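Side-chain contacts in glutaminase 1 (Escherichia coli, PDB 1U60), which catalyses the hydrolysis of L-glutamine to L-glutamate and ammonium: residues N35-G38 with Q39-A42; L75-D79 with V80-A84; D229-P232 with Y233-E237; A268-P271 with G272-G275; A297-A300 with K301-Y305. All blocks are in the same frame, centred on the assembly; numbering follows the deposited sequence.

Contact 1 (N35-G38 with Q39-A42). With EDO (1,2-ethanediol), chain J.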
loop_
_atom_site.group_PDB
_atom_site.type_symbol
_atom_site.label_atom_id
_atom_site.label_comp_id
_atom_site.label_asym_id
_atom_site.label_seq_id
_atom_site.Cartn_x
_atom_site.Cartn_y
_atom_site.Cartn_z
ATOM N N ASN A 35 9.290 -18.611 25.696
ATOM C CA ASN A 35 8.762 -19.803 26.379
ATOM C C ASN A 35 7.389 -20.227 25.859
ATOM O O ASN A 35 6.868 -21.267 26.228
ATOM C CB ASN A 35 8.669 -19.524 27.886
ATOM C CG ASN A 35 10.037 -19.450 28.568
ATOM O OD1 ASN A 35 11.046 -19.901 28.020
ATOM N ND2 ASN A 35 10.072 -18.853 29.781
ATOM N N VAL A 36 6.768 -19.432 24.984
ATOM C CA VAL A 36 5.469 -19.846 24.431
ATOM C C VAL A 36 5.699 -21.110 23.612
ATOM O O VAL A 36 6.549 -21.093 22.736
ATOM C CB VAL A 36 4.805 -18.752 23.524
ATOM C CG1 VAL A 36 3.445 -19.239 22.989
ATOM C CG2 VAL A 36 4.605 -17.479 24.285
ATOM N N PRO A 37 4.950 -22.200 23.862
ATOM C CA PRO A 37 5.197 -23.431 23.108
ATOM C C PRO A 37 5.094 -23.183 21.610
ATOM O O PRO A 37 4.075 -22.682 21.142
ATOM C CB PRO A 37 4.134 -24.395 23.613
ATOM C CG PRO A 37 3.836 -23.883 25.073
ATOM C CD PRO A 37 3.933 -22.382 24.921
ATOM N N GLY A 38 6.142 -23.539 20.881
ATOM C CA GLY A 38 6.294 -23.167 19.479
ATOM C C GLY A 38 5.374 -23.858 18.493
ATOM O O GLY A 38 5.164 -23.318 17.407
ATOM N N GLN A 39 4.776 -24.993 18.894
ATOM C CA GLN A 39 3.898 -25.735 18.024
ATOM C C GLN A 39 2.453 -25.202 17.977
ATOM O O GLN A 39 1.666 -25.673 17.165
ATOM C CB GLN A 39 3.890 -27.235 18.386
ATOM C CG GLN A 39 3.071 -27.688 19.529
ATOM C CD GLN A 39 3.564 -27.212 20.870
ATOM O OE1 GLN A 39 4.728 -26.801 21.030
ATOM N NE2 GLN A 39 2.661 -27.264 21.864
ATOM N N LEU A 40 2.103 -24.314 18.899
ATOM C CA LEU A 40 0.744 -23.779 18.929
ATOM C C LEU A 40 0.446 -23.092 17.619
ATOM O O LEU A 40 1.296 -22.356 17.106
ATOM C CB LEU A 40 0.589 -22.803 20.060
ATOM C CG LEU A 40 0.755 -23.334 21.468
ATOM C CD1 LEU A 40 0.855 -22.199 22.505
ATOM C CD2 LEU A 40 -0.392 -24.296 21.781
ATOM N N ALA A 41 -0.783 -23.279 17.138
ATOM C CA ALA A 41 -1.186 -22.732 15.861
ATOM C C ALA A 41 -2.702 -22.685 15.742
ATOM O O ALA A 41 -3.381 -23.651 16.136
ATOM C CB ALA A 41 -0.637 -23.588 14.769
ATOM N N ALA A 42 -3.245 -21.576 15.201
ATOM C CA ALA A 42 -4.677 -21.357 15.087
ATOM C C ALA A 42 -4.969 -20.451 13.928
ATOM O O ALA A 42 -4.110 -19.642 13.521
ATOM C CB ALA A 42 -5.251 -20.798 16.364
HETATM C C1 EDO J . 0.073 -27.501 23.846
HETATM O O1 EDO J . -0.132 -28.078 22.573
HETATM C C2 EDO J . 1.392 -26.750 23.866
HETATM O O2 EDO J . 2.210 -27.088 24.973
#
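Pro37 and Leu40 are the first and last residues of a type I beta turn in the surface loop that leads from helix 31-34 into strand 42-47, and their side chains touch. The polar part of the turn is slight. Leu40 N donates to Pro37 O at 3.4 Å, a weak bond by its length although the angle at the hydrogen, 164°, is good. From outside, Gly38 O, at the second position, accepts from Arg291 NH1, and Leu40 O, at the fourth, is bonded to Ser280 OG.

The apolar part is better developed. The side chains of Pro37 and Leu40 run alongside one another, with Pro37 CD 3.9 Å from Leu40 CD1. That methyl is shared, because Val36 crosses Leu40 at about a right angle and brings its CG1 to 4.0 Å from Leu40 CD1. Tyr60 packs on both Pro37 and Leu40.

Gln39, at the third position of the turn, folds back over the proline. A 1,2-ethanediol, probably from the crystallisation liquor, is modelled beside its amide, but too close to it for its placement to be trusted. The fold of the side chain itself is plain: CG sits between the backbone N and the carbonyl carbon (chi1 80°), and a second bend at chi2 carries the amide round until Gln39 OE1 lies 3.6 Å from Pro37 CB.

Contact 2 (L75-D79 with V80-A84)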
loop_
_atom_site.group_PDB
_atom_site.type_symbol
_atom_site.label_atom_id
_atom_site.label_comp_id
_atom_site.label_asym_id
_atom_site.label_seq_id
_atom_site.Cartn_x
_atom_site.Cartn_y
_atom_site.Cartn_z
ATOM N N LEU A 75 -8.298 4.775 17.917
ATOM C CA LEU A 75 -8.675 5.763 18.923
ATOM C C LEU A 75 -8.228 7.177 18.564
ATOM O O LEU A 75 -8.968 8.148 18.755
ATOM C CB LEU A 75 -8.149 5.330 20.303
ATOM C CG LEU A 75 -8.592 6.204 21.449
ATOM C CD1 LEU A 75 -10.111 6.368 21.504
ATOM C CD2 LEU A 75 -8.044 5.616 22.706
ATOM N N ALA A 76 -7.015 7.312 18.027
ATOM C CA ALA A 76 -6.511 8.647 17.685
ATOM C C ALA A 76 -7.395 9.251 16.616
ATOM O O ALA A 76 -7.702 10.449 16.634
ATOM C CB ALA A 76 -5.117 8.582 17.187
ATOM N N LEU A 77 -7.833 8.437 15.662
ATOM C CA LEU A 77 -8.725 8.938 14.625
ATOM C C LEU A 77 -10.061 9.412 15.194
ATOM O O LEU A 77 -10.586 10.465 14.793
ATOM C CB LEU A 77 -8.933 7.908 13.505
ATOM C CG LEU A 77 -7.759 7.607 12.554
ATOM C CD1 LEU A 77 -7.986 6.293 11.863
ATOM C CD2 LEU A 77 -7.574 8.744 11.553
ATOM N N GLU A 78 -10.600 8.696 16.165
ATOM C CA GLU A 78 -11.849 9.087 16.792
ATOM C C GLU A 78 -11.643 10.372 17.584
ATOM O O GLU A 78 -12.514 11.266 17.559
ATOM C CB GLU A 78 -12.382 8.003 17.743
ATOM C CG GLU A 78 -12.765 6.691 17.071
ATOM C CD GLU A 78 -13.947 6.855 16.129
ATOM O OE1 GLU A 78 -14.925 7.552 16.512
ATOM O OE2 GLU A 78 -13.898 6.345 14.995
ATOM N N ASP A 79 -10.490 10.492 18.242
ATOM C CA ASP A 79 -10.168 11.667 19.072
ATOM C C ASP A 79 -9.867 12.945 18.304
ATOM O O ASP A 79 -10.408 13.998 18.635
ATOM C CB ASP A 79 -8.979 11.403 19.969
ATOM C CG ASP A 79 -9.314 10.580 21.193
ATOM O OD1 ASP A 79 -10.490 10.169 21.413
ATOM O OD2 ASP A 79 -8.396 10.231 21.963
ATOM N N VAL A 80 -9.005 12.882 17.270
ATOM C CA VAL A 80 -8.500 14.094 16.621
ATOM C C VAL A 80 -8.790 14.175 15.108
ATOM O O VAL A 80 -8.648 15.230 14.519
ATOM C CB VAL A 80 -6.986 14.314 16.901
ATOM C CG1 VAL A 80 -6.704 14.361 18.406
ATOM C CG2 VAL A 80 -6.086 13.242 16.195
ATOM N N GLY A 81 -9.234 13.068 14.511
ATOM C CA GLY A 81 -9.680 13.001 13.127
ATOM C C GLY A 81 -8.540 12.703 12.167
ATOM O O GLY A 81 -7.372 12.786 12.566
ATOM N N PRO A 82 -8.855 12.370 10.923
ATOM C CA PRO A 82 -7.818 11.924 9.987
ATOM C C PRO A 82 -6.819 12.961 9.559
ATOM O O PRO A 82 -5.641 12.610 9.328
ATOM C CB PRO A 82 -8.617 11.395 8.774
ATOM C CG PRO A 82 -9.975 12.083 8.917
ATOM C CD PRO A 82 -10.207 12.184 10.348
ATOM N N GLN A 83 -7.240 14.225 9.436
ATOM C CA GLN A 83 -6.273 15.245 9.034
ATOM C C GLN A 83 -5.167 15.397 10.073
ATOM O O GLN A 83 -3.991 15.450 9.738
ATOM C CB GLN A 83 -6.934 16.621 8.730
ATOM C CG GLN A 83 -5.920 17.597 8.137
ATOM C CD GLN A 83 -5.431 17.144 6.770
ATOM O OE1 GLN A 83 -6.231 16.944 5.867
ATOM N NE2 GLN A 83 -4.134 16.929 6.638
ATOM N N ALA A 84 -5.533 15.433 11.358
ATOM C CA ALA A 84 -4.574 15.532 12.411
ATOM C C ALA A 84 -3.638 14.354 12.473
ATOM O O ALA A 84 -2.465 14.527 12.764
ATOM C CB ALA A 84 -5.314 15.720 13.765
#
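Val80 N closes the last regular turn of helix 68-80 on Ala76 O at 2.8 Å, and the chain then swings through Gly81 into helix 82-88. This is a helix-to-helix corner in which one glycine both ends the first helix and occupies the N-cap position of the second. The chain changes direction at Gly81, whose positive phi (89°) favours glycine. Gly81 N still reaches back to Leu77 O at 2.9 Å, but the bond is weak, bent to 128° at the hydrogen. Gly81 CA adds a CA-H...O contact to the same carbonyl oxygen.

Among the side chains, Leu77 spans the corner. With CG anti to the carbonyl carbon (chi1 -70°), its CD2 extends to the first turn of the next helix and lies 3.6 Å from Pro82 CA and 4.0 Å from Pro82 CB. Helix 231-241 covers this junction, since Tyr233 touches both Leu77 and Pro82. The second subunit reaches it too: Tyr252 of that subunit packs on Leu77, and its OH is hydrogen-bonded to Pro82 O.

Asp79 directs its carboxylate elsewhere, with OD2 in a salt bridge to Arg138 and also accepting from Asn128 N. Val80 instead turns one branch back along its own helix, placing CG2 3.3 Å from Ala76 O, the oxygen that already receives Val80 N.

Contact 3 (D229-P232 with Y233-E237)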
loop_
_atom_site.group_PDB
_atom_site.type_symbol
_atom_site.label_atom_id
_atom_site.label_comp_id
_atom_site.label_asym_id
_atom_site.label_seq_id
_atom_site.Cartn_x
_atom_site.Cartn_y
_atom_site.Cartn_z
ATOM N N ASP A 229 -16.477 6.213 8.627
ATOM C CA ASP A 229 -15.635 7.015 7.745
ATOM C C ASP A 229 -14.174 6.967 8.185
ATOM O O ASP A 229 -13.306 7.319 7.417
ATOM C CB ASP A 229 -16.082 8.479 7.706
ATOM C CG ASP A 229 -17.336 8.695 6.874
ATOM O OD1 ASP A 229 -17.690 7.871 5.971
ATOM O OD2 ASP A 229 -18.022 9.712 7.050
ATOM N N ASN A 230 -13.923 6.586 9.429
ATOM C CA ASN A 230 -12.542 6.438 9.920
ATOM C C ASN A 230 -11.881 5.148 9.502
ATOM O O ASN A 230 -10.668 5.100 9.453
ATOM C CB ASN A 230 -12.445 6.624 11.446
ATOM C CG ASN A 230 -12.556 8.091 11.843
ATOM O OD1 ASN A 230 -12.176 8.968 11.048
ATOM N ND2 ASN A 230 -13.057 8.380 13.041
ATOM N N VAL A 231 -12.659 4.115 9.204
ATOM C CA VAL A 231 -12.084 2.799 8.980
ATOM C C VAL A 231 -11.176 2.751 7.757
ATOM O O VAL A 231 -10.109 2.133 7.830
ATOM C CB VAL A 231 -13.143 1.710 8.978
ATOM C CG1 VAL A 231 -12.535 0.382 8.676
ATOM C CG2 VAL A 231 -13.771 1.620 10.383
ATOM N N PRO A 232 -11.540 3.350 6.623
ATOM C CA PRO A 232 -10.631 3.253 5.463
ATOM C C PRO A 232 -9.227 3.815 5.732
ATOM O O PRO A 232 -8.269 3.355 5.116
ATOM C CB PRO A 232 -11.370 4.032 4.364
ATOM C CG PRO A 232 -12.758 3.870 4.735
ATOM C CD PRO A 232 -12.800 4.038 6.261
ATOM N N TYR A 233 -9.094 4.793 6.642
ATOM C CA TYR A 233 -7.784 5.355 6.966
ATOM C C TYR A 233 -6.952 4.311 7.696
ATOM O O TYR A 233 -5.752 4.193 7.500
ATOM C CB TYR A 233 -7.942 6.567 7.868
ATOM C CG TYR A 233 -8.684 7.717 7.206
ATOM C CD1 TYR A 233 -8.089 8.463 6.178
ATOM C CD2 TYR A 233 -9.971 8.063 7.617
ATOM C CE1 TYR A 233 -8.764 9.492 5.583
ATOM C CE2 TYR A 233 -10.639 9.103 7.040
ATOM C CZ TYR A 233 -10.046 9.804 6.008
ATOM O OH TYR A 233 -10.711 10.854 5.449
ATOM N N ILE A 234 -7.620 3.592 8.584
ATOM C CA ILE A 234 -6.931 2.515 9.361
ATOM C C ILE A 234 -6.422 1.426 8.420
ATOM O O ILE A 234 -5.270 0.981 8.496
ATOM C CB ILE A 234 -7.825 1.890 10.375
ATOM C CG1 ILE A 234 -8.265 2.916 11.394
ATOM C CG2 ILE A 234 -7.130 0.714 11.040
ATOM C CD1 ILE A 234 -9.443 2.442 12.197
ATOM N N LEU A 235 -7.279 0.994 7.531
ATOM C CA LEU A 235 -6.924 -0.036 6.558
ATOM C C LEU A 235 -5.856 0.395 5.560
ATOM O O LEU A 235 -5.010 -0.421 5.185
ATOM C CB LEU A 235 -8.192 -0.499 5.816
ATOM C CG LEU A 235 -9.302 -1.139 6.686
ATOM C CD1 LEU A 235 -10.407 -1.672 5.862
ATOM C CD2 LEU A 235 -8.754 -2.253 7.623
ATOM N N ALA A 236 -5.872 1.667 5.155
ATOM C CA ALA A 236 -4.845 2.191 4.275
ATOM C C ALA A 236 -3.492 2.124 4.969
ATOM O O ALA A 236 -2.497 1.662 4.375
ATOM C CB ALA A 236 -5.136 3.615 3.874
ATOM N N GLU A 237 -3.451 2.544 6.226
ATOM C CA GLU A 237 -2.199 2.500 6.977
ATOM C C GLU A 237 -1.687 1.059 7.086
ATOM O O GLU A 237 -0.464 0.823 6.914
ATOM C CB GLU A 237 -2.374 3.110 8.373
ATOM C CG GLU A 237 -2.699 4.640 8.420
ATOM C CD GLU A 237 -1.562 5.608 8.279
ATOM O OE1 GLU A 237 -0.463 5.247 7.753
ATOM O OE2 GLU A 237 -1.786 6.814 8.695
#
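The N-terminal part of helix 231-241 carries this contact, and Tyr233 lies back across the residues that lead into it. Its CG is anti to the carbonyl carbon, which sends the ring toward the preceding backbone: Tyr233 CE2 comes to 3.2 Å from Asp229 O, approaching obliquely, while Asn230 O lies at the ring edge. The same Asn230 O receives a weak bond from Tyr233 N at 3.2 Å, with an angle of only 133° at the hydrogen.

Regular i to i+4 alpha-helical bonding follows. Leu235 N meets Val231 O at 3.1 Å in a nearly straight bond (170°), whereas Ala236 N reaches Pro232 O at 2.9 Å from a position tilted out of the carbonyl plane. On the side of the first of these bonds, Val231 and Leu235 pack flank to flank, with Val231 CG1 4.1 Å from Leu235 CD1.

This part of the helix is packed between helix 68-80 of its own chain and the second subunit. Asn230 ND2 is hydrogen-bonded to Glu78 OE2 of helix 68-80. Tyr252 of the second subunit meets the Tyr233 ring at an inclined angle, and Phe308 of that subunit packs on Leu235. The Asn230 amide and the Tyr233 ring are inclined at 54°, Asn230 OD1 lying 4.2 Å from Tyr233 CD2.

Contact 4 (A268-P271 with G272-G275)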
loop_
_atom_site.group_PDB
_atom_site.type_symbol
_atom_site.label_atom_id
_atom_site.label_comp_id
_atom_site.label_asym_id
_atom_site.label_seq_id
_atom_site.Cartn_x
_atom_site.Cartn_y
_atom_site.Cartn_z
ATOM N N ALA A 268 -5.869 -10.049 8.986
ATOM C CA ALA A 268 -6.231 -9.422 7.743
ATOM C C ALA A 268 -7.706 -9.037 7.726
ATOM O O ALA A 268 -8.537 -9.681 8.360
ATOM C CB ALA A 268 -5.945 -10.339 6.614
ATOM N N VAL A 269 -8.031 -7.990 6.982
ATOM C CA VAL A 269 -9.414 -7.514 6.892
ATOM C C VAL A 269 -9.907 -7.628 5.463
ATOM O O VAL A 269 -9.268 -7.146 4.548
ATOM C CB VAL A 269 -9.485 -6.034 7.349
ATOM C CG1 VAL A 269 -10.931 -5.541 7.242
ATOM C CG2 VAL A 269 -8.941 -5.940 8.753
ATOM N N VAL A 270 -11.095 -8.219 5.287
ATOM C CA VAL A 270 -11.823 -8.208 4.025
ATOM C C VAL A 270 -12.929 -7.145 4.164
ATOM O O VAL A 270 -13.938 -7.383 4.848
ATOM C CB VAL A 270 -12.422 -9.605 3.654
ATOM C CG1 VAL A 270 -13.023 -9.570 2.258
ATOM C CG2 VAL A 270 -11.343 -10.682 3.703
ATOM N N PRO A 271 -12.725 -5.954 3.605
ATOM C CA PRO A 271 -13.662 -4.842 3.827
ATOM C C PRO A 271 -15.086 -5.270 3.435
ATOM O O PRO A 271 -15.334 -5.829 2.340
ATOM C CB PRO A 271 -13.117 -3.725 2.894
ATOM C CG PRO A 271 -11.716 -4.034 2.697
ATOM C CD PRO A 271 -11.633 -5.556 2.705
ATOM N N GLY A 272 -16.015 -5.023 4.339
ATOM C CA GLY A 272 -17.407 -5.412 4.159
ATOM C C GLY A 272 -17.778 -6.852 4.453
ATOM O O GLY A 272 -18.966 -7.197 4.397
ATOM N N VAL A 273 -16.806 -7.702 4.788
ATOM C CA VAL A 273 -17.064 -9.138 4.768
ATOM C C VAL A 273 -16.642 -9.862 6.039
ATOM O O VAL A 273 -17.463 -10.497 6.692
ATOM C CB VAL A 273 -16.432 -9.801 3.540
ATOM C CG1 VAL A 273 -16.738 -11.335 3.513
ATOM C CG2 VAL A 273 -16.933 -9.134 2.251
ATOM N N MET A 274 -15.374 -9.776 6.408
ATOM C CA MET A 274 -14.858 -10.577 7.520
ATOM C C MET A 274 -13.483 -10.151 7.998
ATOM O O MET A 274 -12.742 -9.460 7.306
ATOM C CB MET A 274 -14.792 -12.069 7.127
ATOM C CG MET A 274 -13.785 -12.362 6.017
ATOM S SD MET A 274 -13.551 -14.105 5.699
ATOM C CE MET A 274 -15.234 -14.567 5.277
ATOM N N GLY A 275 -13.184 -10.511 9.241
ATOM C CA GLY A 275 -11.818 -10.558 9.728
ATOM C C GLY A 275 -11.268 -11.961 9.642
ATOM O O GLY A 275 -11.996 -12.922 9.911
#
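A tight beta hairpin joins strand 265-270 to strand 274-279, and its closing end rests on Val270 and Met274. They form an antiparallel hydrogen-bonded pair: Val270 N gives to Met274 O at 2.9 Å, and Met274 N returns to Val270 O at 3.2 Å, both bonds close to straight at the hydrogen. Val270 O also takes Val273 N at 2.9 Å. The two donors reach it differently, Met274 N in the carbonyl plane on a lone pair and Val273 N tilted 31° from that plane, so two N-H groups grip one oxygen.

With both Val273 and Met274 opposite Val270, the strand has a classic beta bulge just where the hairpin turns. The reversal itself runs through Pro271 and Gly272, the latter at a positive phi (81°) that favours glycine. Beyond the bulge Val269 pairs with Gly275 as a non-hydrogen-bonded pair. This hairpin supplies two neighbouring strands of the five-stranded antiparallel sheet; its outward neighbours include strand 42-47, reached by the backbone bond of Gly275 with Val46.

The two side chains of the bulge both pack on Val270, one on each branch. Val273 comes obliquely, its CB 3.6 Å from Val270 CG1. Met274 shares the direction of the valine and lies beside it, with CG 3.8 Å from Val270 CG2; its chi1 of 66° sets CG between the backbone N and the carbonyl carbon. Val269 points to the other face of the sheet, where helices 202-213 and 231-241 cover it.

Contact 5 (A297-A300 with K301-Y305)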
loop_
_atom_site.group_PDB
_atom_site.type_symbol
_atom_site.label_atom_id
_atom_site.label_comp_id
_atom_site.label_asym_id
_atom_site.label_seq_id
_atom_site.Cartn_x
_atom_site.Cartn_y
_atom_site.Cartn_z
ATOM N N ALA A 297 -3.272 -16.196 4.474
ATOM C CA ALA A 297 -3.235 -16.158 3.018
ATOM C C ALA A 297 -4.054 -17.284 2.411
ATOM O O ALA A 297 -4.758 -17.113 1.425
ATOM C CB ALA A 297 -1.781 -16.220 2.525
ATOM N N SER A 298 -3.950 -18.479 3.010
ATOM C CA SER A 298 -4.693 -19.629 2.508
ATOM C C SER A 298 -6.213 -19.416 2.554
ATOM O O SER A 298 -6.919 -19.633 1.584
ATOM C CB SER A 298 -4.319 -20.885 3.293
ATOM O OG SER A 298 -5.123 -21.976 2.819
ATOM N N VAL A 299 -6.737 -18.930 3.685
ATOM C CA VAL A 299 -8.148 -18.682 3.796
ATOM C C VAL A 299 -8.580 -17.671 2.720
ATOM O O VAL A 299 -9.581 -17.873 2.006
ATOM C CB VAL A 299 -8.510 -18.186 5.215
ATOM C CG1 VAL A 299 -10.016 -17.733 5.315
ATOM C CG2 VAL A 299 -8.238 -19.265 6.270
ATOM N N ALA A 300 -7.805 -16.581 2.602
ATOM C CA ALA A 300 -8.165 -15.518 1.701
ATOM C C ALA A 300 -8.130 -16.053 0.257
ATOM O O ALA A 300 -9.011 -15.726 -0.557
ATOM C CB ALA A 300 -7.224 -14.321 1.853
ATOM N N LYS A 301 -7.159 -16.901 -0.049
ATOM C CA LYS A 301 -7.020 -17.426 -1.415
ATOM C C LYS A 301 -8.158 -18.404 -1.726
ATOM O O LYS A 301 -8.735 -18.404 -2.815
ATOM C CB LYS A 301 -5.707 -18.155 -1.567
ATOM C CG LYS A 301 -5.457 -18.686 -2.973
ATOM C CD LYS A 301 -3.979 -18.962 -3.224
ATOM C CE LYS A 301 -3.735 -19.425 -4.664
ATOM N NZ LYS A 301 -3.153 -20.794 -4.691
ATOM N N GLN A 302 -8.474 -19.252 -0.767
ATOM C CA GLN A 302 -9.545 -20.240 -0.939
ATOM C C GLN A 302 -10.898 -19.550 -1.124
ATOM O O GLN A 302 -11.721 -20.044 -1.883
ATOM C CB GLN A 302 -9.647 -21.169 0.258
ATOM C CG GLN A 302 -8.552 -22.223 0.428
ATOM C CD GLN A 302 -8.768 -23.020 1.716
ATOM O OE1 GLN A 302 -9.701 -23.845 1.782
ATOM N NE2 GLN A 302 -7.978 -22.713 2.764
ATOM N N LEU A 303 -11.130 -18.414 -0.447
ATOM C CA LEU A 303 -12.424 -17.747 -0.499
ATOM C C LEU A 303 -12.472 -16.655 -1.576
ATOM O O LEU A 303 -13.540 -16.055 -1.786
ATOM C CB LEU A 303 -12.795 -17.181 0.891
ATOM C CG LEU A 303 -12.967 -18.193 2.016
ATOM C CD1 LEU A 303 -13.317 -17.493 3.337
ATOM C CD2 LEU A 303 -13.996 -19.269 1.649
ATOM N N GLY A 304 -11.342 -16.412 -2.255
ATOM C CA GLY A 304 -11.257 -15.484 -3.381
ATOM C C GLY A 304 -11.264 -13.991 -2.992
ATOM O O GLY A 304 -11.765 -13.168 -3.753
ATOM N N TYR A 305 -10.757 -13.644 -1.801
ATOM C CA TYR A 305 -10.732 -12.229 -1.353
ATOM C C TYR A 305 -9.398 -11.531 -1.531
ATOM O O TYR A 305 -8.355 -12.031 -1.077
ATOM C CB TYR A 305 -11.120 -12.112 0.121
ATOM C CG TYR A 305 -12.514 -12.608 0.401
ATOM C CD1 TYR A 305 -13.617 -12.062 -0.287
ATOM C CD2 TYR A 305 -12.751 -13.564 1.399
ATOM C CE1 TYR A 305 -14.908 -12.489 -0.010
ATOM C CE2 TYR A 305 -14.034 -14.001 1.642
ATOM C CZ TYR A 305 -15.101 -13.458 0.953
ATOM O OH TYR A 305 -16.400 -13.870 1.202
#
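Ser298 and Gln302, one helical turn apart, are linked through both side chain and backbone. Gln302 NE2 donates to Ser298 OG at 2.9 Å, with the hydroxyl oxygen 26° out of the amide plane and the angle at the hydrogen only 138°. A second, weak contact of 3.5 Å runs from Gln302 NE2 to Ser298 O, which also accepts Gln302 N at 2.8 Å in a much straighter bond. Torsions on both sides bring the groups together: Ser298 OG lies anti to the backbone N, while Gln302 CG, anti to the carbonyl carbon, sends its chain back toward the preceding turn and the extended chi2 gives it the length to reach OG.

The adjoining flank is apolar. Val299 and Leu303 extend in parallel, and Val299 CG1 is 3.9 Å from Leu303 CD1. The helix backbone itself is bonded i to i+4, Leu303 N on Val299 O at 3.0 Å and Lys301 N on Ala297 O at 2.8 Å.

Farther out, helix 4-18 gives the polar pair a further partner, Ala10 O accepting from Gln302 NE2, while Ala14 touches Ser298 and Val299. Val299 and Leu303 press on the five-stranded sheet, both meeting Ile45. At the end of the helix the chain curls back: Tyr305 N reaches Ala300 O at 3.0 Å, Gly304 N bonds weakly to Lys301 O, and Leu303 O stands 3.9 Å above the centre of the Tyr305 ring. The reversal passes through Gly304, whose positive phi (76°) favours glycine, and this close of helix 290-303 is a Schellman motif.

How the contacts relate
Along the chain the five contacts follow in order. Contacts 2, 3, 4 and 5 form a touching series: contact 2 meets contact 3 through Leu77 and Ile234, contact 3 meets contact 4 where Leu235 packs on Val269, and contact 4 meets contact 5 at Tyr305. Successive centres are 11 to 12 Å apart. The series runs from the helical part of the fold, across helix 231-241, to the five-stranded sheet and its covering helix 290-303. Contacts 2, 3 and 4 also touch the second subunit, so they lie where helices, sheet and the interface of the two-chain assembly meet. Contact 1 stands apart, its centre 23 Å from that of contact 5, but leads into strand 42-47 of the same sheet.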